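Local coordinates for uncharacterized protein (Photobacterium profundum, PDB 4I45) that probably acts as a thioesterase of the 4-hydroxybenzoyl-CoA thioesterase family, a hotdog-fold hydrolase, and binds a magnesium ion, at residues Leu55-Tyr60 against Gln122-Asp127; Lys87-Trp92 against Asp109-Cys114. All coordinates share one frame; numbering follows the deposited sequence.

Contact 1 (Leu55-Tyr60 against Gln122-Asp127); sequences LGFAVY and QPVPAD. With MG (magnesium ion), chain B.
L55 reaches the 122-127 segment with both branches of its side chain, each to a different neighbour. With CG beside the backbone N (chi1 -61°) and an extended chi2, the isobutyl group forks over the loop: CD2 lies 3.7 Å from CB of Q122, the two side chains crossing at roughly a right angle, while CD1 lies against CG and CD of P125, 4.0 Å from CG, as the two side chains pass in opposite directions. The same CD1 sits 3.7 Å from the carbonyl O of P123. Only the aliphatic root of Q122 takes part; its chain bends at chi2 (-61°) and carries the amide away, where NE2 hydrogen-bonds D116.

The second meeting is F57 with V124. The phenyl ring runs across the isopropyl group, CE1 4.0 Å from CG2 and CZ equally far from CG1, so both methyls are used. Here the start of strand 56-66, an outer strand of the hotdog sheet within this chain, is packed against the loop that leads into the short C-terminal helix 126-129. L49 of helix 43-53 touches L55, F57 and P125 together.

Past P125, the chain turns into that helix and delivers D127 to the magnesium ion. Its carboxylate binds through OD1 at 2.0 Å, with OD2 3.3 Å from the metal. Two waters and H53, whose side chain also touches P125, are further ligands.

Contact 2 (Lys87-Trp92 against Asp109-Cys114); sequences KYKTLW and DIEMVC
T90 and M112 form a hydrogen-bonded pair of the antiparallel ladder: T90 N gives to M112 O, and M112 N returns to T90 O at 2.9 Å and an almost linear 178°. W92 and I110 repeat the pattern, with W92 N only 2.7 Å from I110 O. Just past K89 and V113, the last pair, C114 N to Y88 O is more bent (138°).

One water links T90 OG1 to the carbonyl O of M112; another donates to D109 OD1 and weakly to W92 O. D109 also forms a salt bridge with R93.

On the W92 face M112 comes up obliquely to the indole, CG 3.6 Å from NE1 of W92; chi1 -56° and a near-anti chi2 place SD 4.4 Å from the centroid of the five-membered ring, a Met-aromatic contact. That NE1 is buried without a hydrogen-bond partner.

On the opposite face L91, K89, E111 and V113 stand side by side. CD2 of L91 packs 3.6 Å from CG of E111, whose OE1 is 4.1 Å from K89 NZ, beyond a salt bridge and probably only weakly attractive; NZ also has a long, weak ion pair with D85. T90, E111 and M112 have second conformers, so these side-chain contacts hold for one copy. The W92 face turns toward helix 28-40, an arrangement characteristic of the hotdog fold, whose antiparallel sheet wraps a long helix.

Centres of the two contacts lie about 8 Å apart, on the same side of the chain's centre. In sequence, contact 2 falls wholly between the halves of contact 1: residues 55-60 come first, then 87-92 and 109-114, then 122-127. Strand 106-115 joins them, pairing with 89-97 on one flank and 56-66 on the other; Y60 N to E111 O (2.8 Å) belongs to the latter. CE of M112, in one conformer, packs on A58, and Y88 touches the backbone of Q122. The strand outermost within this chain, which Y60 bonds to the second subunit, thus meets the C-terminal loop beside the magnesium site; H53 lies just before segment 55-60 and D127 ends segment 122-127.

Contact 1 (Leu55-Tyr60 against Gln122-Asp127)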
ATOM      1  N   LEU A  55      15.644 -23.153   3.959  1.00 15.85           N
ATOM      2  CA  LEU A  55      15.973 -21.949   4.729  1.00 15.52           C
ATOM      3  C   LEU A  55      15.340 -20.743   4.068  1.00 15.98           C
ATOM      4  O   LEU A  55      15.133 -20.728   2.848  1.00 17.19           O
ATOM      5  CB  LEU A  55      17.487 -21.723   4.810  1.00 15.58           C
ATOM      6  CG  LEU A  55      18.265 -22.853   5.485  1.00 16.68           C
ATOM      7  CD1 LEU A  55      19.763 -22.578   5.460  1.00 17.60           C
ATOM      8  CD2 LEU A  55      17.745 -23.090   6.912  1.00 17.36           C
ATOM      9  N   GLY A  56      15.029 -19.728   4.883  1.00 17.96           N
ATOM     10  CA  GLY A  56      14.599 -18.433   4.372  1.00 19.37           C
ATOM     11  C   GLY A  56      15.177 -17.347   5.204  1.00 19.56           C
ATOM     12  O   GLY A  56      15.577 -17.542   6.342  1.00 21.32           O
ATOM     13  N   PHE A  57      15.193 -16.162   4.605  1.00 17.19           N
ATOM     14  CA  PHE A  57      15.614 -14.986   5.336  1.00 17.53           C
ATOM     15  C   PHE A  57      14.406 -14.234   5.875  1.00 17.26           C
ATOM     16  O   PHE A  57      13.352 -14.179   5.237  1.00 24.72           O
ATOM     17  CB  PHE A  57      16.460 -14.021   4.485  1.00 20.50           C
ATOM     18  CG  PHE A  57      17.759 -14.584   4.036  1.00 22.10           C
ATOM     19  CD1 PHE A  57      18.580 -15.282   4.921  1.00 33.01           C
ATOM     20  CD2 PHE A  57      18.148 -14.494   2.713  1.00 32.58           C
ATOM     21  CE1 PHE A  57      19.768 -15.850   4.498  1.00 31.41           C
ATOM     22  CE2 PHE A  57      19.337 -15.045   2.300  1.00 29.27           C
ATOM     23  CZ  PHE A  57      20.160 -15.713   3.200  1.00 33.43           C
ATOM     24  N   ALA A  58      14.580 -13.674   7.065  1.00 15.71           N
ATOM     25  CA  ALA A  58      13.571 -12.852   7.690  1.00 16.72           C
ATOM     26  C   ALA A  58      14.222 -11.588   8.214  1.00 14.17           C
ATOM     27  O   ALA A  58      15.316 -11.624   8.747  1.00 14.55           O
ATOM     28  CB  ALA A  58      12.913 -13.593   8.838  1.00 18.95           C
ATOM     29  N   VAL A  59      13.505 -10.479   8.099  1.00 15.55           N
ATOM     30  CA  VAL A  59      13.921  -9.257   8.767  1.00 14.79           C
ATOM     31  C   VAL A  59      13.596  -9.367  10.241  1.00 13.63           C
ATOM     32  O   VAL A  59      12.441  -9.525  10.635  1.00 14.39           O
ATOM     33  CB  VAL A  59      13.247  -8.025   8.170  1.00 15.40           C
ATOM     34  CG1 VAL A  59      13.645  -6.676   8.949  1.00 16.05           C
ATOM     35  CG2 VAL A  59      13.589  -7.911   6.697  1.00 18.71           C
ATOM     36  N   TYR A  60      14.636  -9.274  11.055  1.00 13.09           N
ATOM     37  CA  TYR A  60      14.494  -9.268  12.495  1.00 13.96           C
ATOM     38  C   TYR A  60      14.426  -7.847  13.086  1.00 12.89           C
ATOM     39  O   TYR A  60      13.625  -7.584  13.977  1.00 13.94           O
ATOM     40  CB  TYR A  60      15.636 -10.139  13.096  1.00 14.83           C
ATOM     41  CG  TYR A  60      15.694 -10.129  14.587  1.00 15.69           C
ATOM     42  CD1 TYR A  60      14.553 -10.325  15.345  1.00 15.57           C
ATOM     43  CD2 TYR A  60      16.890  -9.900  15.255  1.00 18.95           C
ATOM     44  CE1 TYR A  60      14.595 -10.343  16.739  1.00 18.65           C
ATOM     45  CE2 TYR A  60      16.941  -9.887  16.648  1.00 22.33           C
ATOM     46  CZ  TYR A  60      15.782 -10.114  17.384  1.00 19.62           C
ATOM     47  OH  TYR A  60      15.838 -10.100  18.756  1.00 25.75           O
ATOM     48  N   GLN A 122      20.034 -20.848  11.340  1.00 19.98           N
ATOM     49  CA  GLN A 122      20.928 -21.766  10.658  1.00 20.41           C
ATOM     50  C   GLN A 122      21.964 -20.996   9.861  1.00 22.07           C
ATOM     51  O   GLN A 122      21.690 -19.892   9.437  1.00 21.36           O
ATOM     52  CB  GLN A 122      20.166 -22.699   9.726  1.00 21.32           C
ATOM     53  CG  GLN A 122      19.172 -23.604  10.407  1.00 20.35           C
ATOM     54  CD  GLN A 122      19.795 -24.532  11.418  1.00 20.40           C
ATOM     55  OE1 GLN A 122      21.014 -24.757  11.441  1.00 26.58           O
ATOM     56  NE2 GLN A 122      18.959 -25.065  12.282  1.00 24.95           N
ATOM     57  N   PRO A 123      23.155 -21.595   9.644  1.00 20.11           N
ATOM     58  CA  PRO A 123      24.184 -20.863   8.912  1.00 20.56           C
ATOM     59  C   PRO A 123      23.695 -20.508   7.508  1.00 20.85           C
ATOM     60  O   PRO A 123      22.961 -21.259   6.895  1.00 20.58           O
ATOM     61  CB  PRO A 123      25.373 -21.831   8.904  1.00 24.58           C
ATOM     62  CG  PRO A 123      25.140 -22.716  10.111  1.00 24.49           C
ATOM     63  CD  PRO A 123      23.651 -22.893  10.144  1.00 19.63           C
ATOM     64  N   VAL A 124      24.023 -19.311   7.048  1.00 18.43           N
ATOM     65  CA  VAL A 124      23.790 -18.966   5.638  1.00 18.32           C
ATOM     66  C   VAL A 124      24.697 -19.858   4.775  1.00 17.20           C
ATOM     67  O   VAL A 124      25.914 -19.885   5.003  1.00 18.03           O
ATOM     68  CB  VAL A 124      24.107 -17.486   5.346  1.00 19.23           C
ATOM     69  CG1 VAL A 124      23.848 -17.189   3.877  1.00 20.26           C
ATOM     70  CG2 VAL A 124      23.280 -16.555   6.280  1.00 22.54           C
ATOM     71  N   PRO A 125      24.116 -20.595   3.797  1.00 15.29           N
ATOM     72  CA  PRO A 125      25.006 -21.382   2.931  1.00 15.35           C
ATOM     73  C   PRO A 125      25.966 -20.543   2.093  1.00 16.00           C
ATOM     74  O   PRO A 125      25.628 -19.410   1.730  1.00 16.97           O
ATOM     75  CB  PRO A 125      24.037 -22.198   2.035  1.00 17.10           C
ATOM     76  CG  PRO A 125      22.687 -22.126   2.769  1.00 16.15           C
ATOM     77  CD  PRO A 125      22.703 -20.760   3.419  1.00 16.46           C
ATOM     78  N   ALA A 126      27.147 -21.057   1.796  1.00 16.62           N
ATOM     79  CA  ALA A 126      28.138 -20.338   0.997  1.00 16.59           C
ATOM     80  C   ALA A 126      27.611 -19.963  -0.392  1.00 14.50           C
ATOM     81  O   ALA A 126      27.875 -18.877  -0.900  1.00 19.35           O
ATOM     82  CB  ALA A 126      29.416 -21.152   0.888  1.00 18.51           C
ATOM     83  N   ASP A 127      26.785 -20.819  -0.990  1.00 15.64           N
ATOM     84  CA  ASP A 127      26.372 -20.562  -2.370  1.00 15.84           C
ATOM     85  C   ASP A 127      25.519 -19.300  -2.554  1.00 17.46           C
ATOM     86  O   ASP A 127      25.725 -18.608  -3.529  1.00 21.76           O
ATOM     87  CB  ASP A 127      25.752 -21.791  -3.058  1.00 16.30           C
ATOM     88  CG  ASP A 127      24.563 -22.385  -2.326  1.00 16.59           C
ATOM     89  OD1 ASP A 127      24.199 -23.541  -2.651  1.00 19.65           O
ATOM     90  OD2 ASP A 127      23.938 -21.793  -1.409  1.00 18.41           O
TER
HETATM   91 MG    MG B 201      23.113 -24.987  -1.861  1.00 10.54          MG
HETATM   92  O   HOH W   1      24.954 -25.621  -0.928  1.00 16.53           O
HETATM   93  O   HOH W   2      21.442 -24.263  -3.022  1.00 15.80           O

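Contact 2 (Lys87-Trp92 against Asp109-Cys114)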
ATOM      1  N   LYS A  87      27.619 -16.435  11.599  1.00 31.33           N
ATOM      2  CA  LYS A  87      27.157 -17.480  10.670  1.00 27.24           C
ATOM      3  C   LYS A  87      25.724 -17.288  10.187  1.00 23.96           C
ATOM      4  O   LYS A  87      25.344 -17.773   9.096  1.00 25.07           O
ATOM      5  CB  LYS A  87      27.236 -18.838  11.353  1.00 35.40           C
ATOM      6  CG  LYS A  87      28.587 -19.543  11.219  1.00 47.39           C
ATOM      7  CD  LYS A  87      28.507 -21.034  11.615  1.00 55.77           C
ATOM      8  CE  LYS A  87      29.872 -21.739  11.558  1.00 68.98           C
ATOM      9  NZ  LYS A  87      30.534 -21.640  10.215  1.00 58.63           N
ATOM     10  N   TYR A  88      24.937 -16.591  11.005  1.00 24.61           N
ATOM     11  CA  TYR A  88      23.472 -16.628  10.913  1.00 22.39           C
ATOM     12  C   TYR A  88      22.821 -15.357  10.372  1.00 23.70           C
ATOM     13  O   TYR A  88      21.688 -15.396   9.887  1.00 30.42           O
ATOM     14  CB  TYR A  88      22.886 -16.945  12.304  1.00 28.10           C
ATOM     15  CG  TYR A  88      23.505 -18.161  12.954  1.00 29.23           C
ATOM     16  CD1 TYR A  88      23.147 -19.418  12.552  1.00 31.58           C
ATOM     17  CD2 TYR A  88      24.464 -18.030  13.954  1.00 39.74           C
ATOM     18  CE1 TYR A  88      23.711 -20.525  13.122  1.00 40.88           C
ATOM     19  CE2 TYR A  88      25.034 -19.124  14.532  1.00 44.87           C
ATOM     20  CZ  TYR A  88      24.653 -20.364  14.116  1.00 41.64           C
ATOM     21  OH  TYR A  88      25.225 -21.450  14.689  1.00 49.32           O
ATOM     22  N   LYS A  89      23.543 -14.240  10.439  1.00 22.32           N
ATOM     23  CA  LYS A  89      22.947 -12.917  10.293  1.00 21.11           C
ATOM     24  C   LYS A  89      23.653 -12.089   9.265  1.00 18.17           C
ATOM     25  O   LYS A  89      24.864 -12.151   9.109  1.00 21.37           O
ATOM     26  CB  LYS A  89      22.953 -12.174  11.625  1.00 26.98           C
ATOM     27  CG  LYS A  89      22.392 -13.034  12.748  1.00 32.50           C
ATOM     28  CD  LYS A  89      21.968 -12.249  13.970  1.00 32.60           C
ATOM     29  CE  LYS A  89      23.064 -11.285  14.475  1.00 43.21           C
ATOM     30  NZ  LYS A  89      23.068  -9.972  13.771  1.00 53.02           N
ATOM     31  N   THR A  90      22.841 -11.313   8.569  1.00 16.95           N
ATOM     32  CA  THR A  90      23.305 -10.357   7.605  0.50 18.25           C
ATOM     33  C   THR A  90      22.854  -8.956   8.058  1.00 15.20           C
ATOM     34  O   THR A  90      21.690  -8.778   8.442  1.00 16.98           O
ATOM     35  CB  THR A  90      22.737 -10.755   6.228  0.50 21.51           C
ATOM     36  OG1 THR A  90      23.134 -12.108   5.940  0.50 27.78           O
ATOM     37  CG2 THR A  90      23.251  -9.839   5.147  0.50 24.21           C
ATOM     38  N   LEU A  91      23.784  -8.011   8.044  1.00 16.38           N
ATOM     39  CA  LEU A  91      23.506  -6.625   8.450  1.00 15.28           C
ATOM     40  C   LEU A  91      23.552  -5.752   7.209  1.00 14.35           C
ATOM     41  O   LEU A  91      24.563  -5.712   6.520  1.00 16.03           O
ATOM     42  CB  LEU A  91      24.561  -6.200   9.449  1.00 17.23           C
ATOM     43  CG  LEU A  91      24.741  -7.042  10.720  1.00 23.91           C
ATOM     44  CD1 LEU A  91      25.884  -6.467  11.580  1.00 30.81           C
ATOM     45  CD2 LEU A  91      23.462  -7.135  11.534  1.00 30.48           C
ATOM     46  N   TRP A  92      22.412  -5.156   6.879  1.00 14.26           N
ATOM     47  CA  TRP A  92      22.258  -4.377   5.656  1.00 13.75           C
ATOM     48  C   TRP A  92      22.223  -2.903   5.973  1.00 13.50           C
ATOM     49  O   TRP A  92      21.498  -2.493   6.899  1.00 16.45           O
ATOM     50  CB  TRP A  92      20.958  -4.722   4.968  1.00 13.70           C
ATOM     51  CG  TRP A  92      20.865  -6.164   4.572  1.00 14.39           C
ATOM     52  CD1 TRP A  92      20.784  -7.287   5.401  1.00 15.13           C
ATOM     53  CD2 TRP A  92      20.922  -6.667   3.232  1.00 15.35           C
ATOM     54  NE1 TRP A  92      20.740  -8.424   4.664  1.00 16.91           N
ATOM     55  CE2 TRP A  92      20.829  -8.132   3.343  1.00 15.60           C
ATOM     56  CE3 TRP A  92      21.017  -6.098   1.987  1.00 15.42           C
ATOM     57  CZ2 TRP A  92      20.808  -8.965   2.224  1.00 17.49           C
ATOM     58  CZ3 TRP A  92      21.003  -6.940   0.859  1.00 15.24           C
ATOM     59  CH2 TRP A  92      20.920  -8.350   0.976  1.00 16.57           C
ATOM     60  N   ASP A 109      19.250   0.562   8.920  1.00 13.25           N
ATOM     61  CA  ASP A 109      20.106  -0.568   9.303  1.00 13.11           C
ATOM     62  C   ASP A 109      19.156  -1.731   9.550  1.00 11.48           C
ATOM     63  O   ASP A 109      18.322  -1.713  10.441  1.00 13.12           O
ATOM     64  CB  ASP A 109      20.887  -0.262  10.564  1.00 14.11           C
ATOM     65  CG  ASP A 109      21.918   0.810  10.370  1.00 17.61           C
ATOM     66  OD1 ASP A 109      22.750   0.686   9.450  1.00 21.43           O
ATOM     67  OD2 ASP A 109      21.889   1.769  11.174  1.00 24.87           O
ATOM     68  N   ILE A 110      19.317  -2.741   8.706  1.00 13.60           N
ATOM     69  CA  ILE A 110      18.420  -3.916   8.679  1.00 14.59           C
ATOM     70  C   ILE A 110      19.202  -5.185   9.046  1.00 14.90           C
ATOM     71  O   ILE A 110      20.264  -5.427   8.499  1.00 17.54           O
ATOM     72  CB  ILE A 110      17.736  -4.094   7.278  1.00 16.13           C
ATOM     73  CG1 ILE A 110      16.667  -2.998   6.957  1.00 24.37           C
ATOM     74  CG2 ILE A 110      17.005  -5.415   7.178  1.00 18.20           C
ATOM     75  CD1 ILE A 110      16.927  -1.628   7.339  1.00 25.43           C
ATOM     76  N   GLU A 111      18.690  -5.901  10.036  1.00 14.66           N
ATOM     77  CA  GLU A 111      19.271  -7.194  10.428  0.50 14.20           C
ATOM     78  C   GLU A 111      18.359  -8.288   9.942  1.00 13.19           C
ATOM     79  O   GLU A 111      17.179  -8.334  10.326  1.00 14.39           O
ATOM     80  CB  GLU A 111      19.425  -7.352  11.946  0.50 14.87           C
ATOM     81  CG  GLU A 111      20.122  -6.200  12.633  0.50 16.55           C
ATOM     82  CD  GLU A 111      20.498  -6.494  14.084  0.50 19.28           C
ATOM     83  OE1 GLU A 111      19.955  -7.471  14.656  0.50 21.21           O
ATOM     84  OE2 GLU A 111      21.328  -5.744  14.649  0.50 21.11           O
ATOM     85  N   MET A 112      18.944  -9.162   9.135  1.00 14.64           N
ATOM     86  CA  MET A 112      18.223 -10.314   8.620  0.70 14.95           C
ATOM     87  C   MET A 112      18.829 -11.604   9.169  1.00 15.46           C
ATOM     88  O   MET A 112      20.041 -11.731   9.275  1.00 17.74           O
ATOM     89  CB  MET A 112      18.250 -10.355   7.106  0.70 17.10           C
ATOM     90  CG  MET A 112      17.693  -9.078   6.471  0.70 20.78           C
ATOM     91  SD  MET A 112      16.902  -9.320   4.856  0.70 29.19           S
ATOM     92  CE  MET A 112      15.635 -10.507   5.212  0.70 22.69           C
ATOM     93  N   VAL A 113      17.939 -12.510   9.540  1.00 15.70           N
ATOM     94  CA  VAL A 113      18.343 -13.817  10.037  1.00 15.81           C
ATOM     95  C   VAL A 113      17.959 -14.887   9.024  1.00 15.38           C
ATOM     96  O   VAL A 113      17.011 -14.772   8.265  1.00 17.23           O
ATOM     97  CB  VAL A 113      17.700 -14.091  11.388  1.00 17.70           C
ATOM     98  CG1 VAL A 113      18.258 -13.100  12.418  1.00 19.48           C
ATOM     99  CG2 VAL A 113      16.173 -14.043  11.288  1.00 20.21           C
ATOM    100  N   CYS A 114      18.719 -15.969   9.091  1.00 16.37           N
ATOM    101  CA  CYS A 114      18.548 -17.139   8.240  1.00 17.35           C
ATOM    102  C   CYS A 114      17.943 -18.241   9.128  1.00 16.94           C
ATOM    103  O   CYS A 114      18.548 -18.661  10.115  1.00 18.76           O
ATOM    104  CB  CYS A 114      19.906 -17.542   7.680  1.00 19.03           C
ATOM    105  SG  CYS A 114      19.866 -18.975   6.651  1.00 22.14           S
TER
HETATM  106  O   HOH W   3      20.951 -13.576   6.907  1.00 32.64           O
HETATM  107  O   HOH W   4      23.718  -1.682   8.823  1.00 26.71           O